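Acetoacetate decarboxylase (Sphingomonas wittichii, PDB 5UPB) is an acetoacetate decarboxylase-like lyase that probably acts on a small oxo-acid or related carbonyl substrate. Local coordinates at the interface of chains A and B. Sequence-based numbering; all coordinates share one arbitrary frame. Chains: chain A/B, Acetoacetate decarboxylase.

The interface of chains A and B. Residues chain A 115, 120, 183, 185; chain B 4-5, 7, 186.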
# COMPACT_ATOMS: atom_id res chain seq x y z
N TRP A 115 -16.77 5.98 -11.95
CA TRP A 115 -18.10 6.20 -11.39
C TRP A 115 -18.86 7.24 -12.20
O TRP A 115 -20.07 7.11 -12.41
CB TRP A 115 -18.02 6.64 -9.91
CG TRP A 115 -17.87 5.57 -8.86
CD1 TRP A 115 -16.93 4.57 -8.83
CD2 TRP A 115 -18.65 5.42 -7.66
NE1 TRP A 115 -17.10 3.80 -7.69
CE2 TRP A 115 -18.14 4.30 -6.96
CE3 TRP A 115 -19.74 6.12 -7.12
CZ2 TRP A 115 -18.68 3.85 -5.75
CZ3 TRP A 115 -20.27 5.68 -5.92
CH2 TRP A 115 -19.74 4.55 -5.25
N PRO A 120 -19.01 0.78 -11.97
CA PRO A 120 -18.92 0.61 -10.51
C PRO A 120 -17.53 0.12 -10.11
O PRO A 120 -17.15 -1.00 -10.45
CB PRO A 120 -19.99 -0.45 -10.21
CG PRO A 120 -20.82 -0.56 -11.44
CD PRO A 120 -19.89 -0.22 -12.58
N HIS A 183 -23.96 2.33 -15.16
CA HIS A 183 -25.04 2.84 -14.31
C HIS A 183 -24.44 4.02 -13.57
O HIS A 183 -23.72 3.85 -12.59
CB HIS A 183 -25.54 1.77 -13.33
CG HIS A 183 -26.62 2.27 -12.42
ND1 HIS A 183 -27.02 1.59 -11.29
CD2 HIS A 183 -27.38 3.39 -12.48
CE1 HIS A 183 -28.00 2.25 -10.71
NE2 HIS A 183 -28.23 3.36 -11.40
N HIS A 185 -24.61 6.50 -11.09
CA HIS A 185 -25.45 6.43 -9.91
C HIS A 185 -24.82 7.27 -8.80
O HIS A 185 -23.63 7.13 -8.54
CB HIS A 185 -25.59 4.96 -9.46
CG HIS A 185 -26.57 4.77 -8.34
ND1 HIS A 185 -26.17 4.49 -7.05
CD2 HIS A 185 -27.93 4.81 -8.31
CE1 HIS A 185 -27.24 4.38 -6.28
NE2 HIS A 185 -28.32 4.58 -7.01
N THR B 4 -24.93 2.47 -2.40
CA THR B 4 -24.05 2.77 -3.52
C THR B 4 -23.67 1.51 -4.26
O THR B 4 -24.07 0.39 -3.91
CB THR B 4 -22.76 3.47 -3.07
OG1 THR B 4 -21.93 2.53 -2.37
CG2 THR B 4 -23.05 4.71 -2.18
N HIS B 5 -22.87 1.70 -5.32
CA HIS B 5 -22.16 0.59 -5.93
C HIS B 5 -21.41 -0.21 -4.85
O HIS B 5 -20.89 0.37 -3.90
CB HIS B 5 -21.12 1.10 -6.92
CG HIS B 5 -21.68 1.87 -8.08
ND1 HIS B 5 -22.69 1.39 -8.89
CD2 HIS B 5 -21.29 3.05 -8.62
CE1 HIS B 5 -22.92 2.27 -9.85
NE2 HIS B 5 -22.08 3.28 -9.72
N LEU B 7 -24.39 -2.36 -6.47
CA LEU B 7 -25.80 -2.54 -6.13
C LEU B 7 -26.22 -3.97 -6.42
O LEU B 7 -26.14 -4.41 -7.57
CB LEU B 7 -26.67 -1.56 -6.91
CG LEU B 7 -26.39 -0.08 -6.65
CD1 LEU B 7 -27.08 0.75 -7.71
CD2 LEU B 7 -26.91 0.33 -5.23
N TRP B 186 -21.12 16.34 -8.42
CA TRP B 186 -21.07 15.14 -9.25
C TRP B 186 -21.17 15.62 -10.69
O TRP B 186 -22.27 15.80 -11.22
CB TRP B 186 -22.20 14.17 -8.90
CG TRP B 186 -21.97 12.80 -9.43
CD1 TRP B 186 -22.77 12.10 -10.30
CD2 TRP B 186 -20.85 11.95 -9.14
NE1 TRP B 186 -22.22 10.86 -10.55
CE2 TRP B 186 -21.05 10.74 -9.84
CE3 TRP B 186 -19.72 12.09 -8.33
CZ2 TRP B 186 -20.12 9.68 -9.80
CZ3 TRP B 186 -18.81 11.04 -8.26
CH2 TRP B 186 -19.00 9.84 -9.01
O HOH W 1 -21.80 5.99 -10.53
O HOH W 2 -23.39 4.44 -6.11
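B:His5, on the N-terminal arm of chain B, pushes its imidazole edge into the indole face of A:Trp115, CD2 standing 3.5 Å above the indole plane and over its centre. The two rings are nearly perpendicular, 81° between the imidazole and the six-membered ring, an edge-to-face pairing in which the broad indole offers a large face to the imidazole C-H. A:Pro120 lays CB over one imidazole face, toward its rim, 3.7 Å from the ring centroid; a rigid, apolar proline suits this place because it presents a fixed C-H surface. The carbonyl O of A:His183 lies at the imidazole edge, in its plane, 3.3 Å from CE1 of B:His5. The torsion chi1 of -62° holds the imidazole beside the backbone N, from where it reaches between A:Trp115 and strand 179-186 of chain A.

Histidine combines this flat shape with a polar corner: NE2 meets water 1 at 2.8 Å, and that water also bonds the O of A:Trp115 and both backbone N and O of A:His185, tying the arm to helix and strand. An alanine in place of B:His5 would probably leave water 1 without its link to chain B and open a gap between the indole and A:Pro120.

Supporting B:His5, B:Thr4 hydrogen-bonds its backbone O through OG1 at 2.8 Å and packs CB on CH2 of A:Trp115. B:Leu7 sets CD1 over the A:His185 ring, 3.9 Å from its centroid; its branched end lets this one methyl also touch CE1 of A:His183. CB of A:His185 packs over the A:His183 ring. Nearer the backbone of A:Trp115, the indole edge of B:Trp186 meets CB, which lies in its plane, so chain B touches this tryptophan at both its ring and its CB. This two-fold pairing, seen in the four-copy deposited assembly, may reflect the biological oligomer. Water 2, in the plane of the A:His185 ring, joins its ND1 to the backbone N of B:His5, 2.9 Å from each.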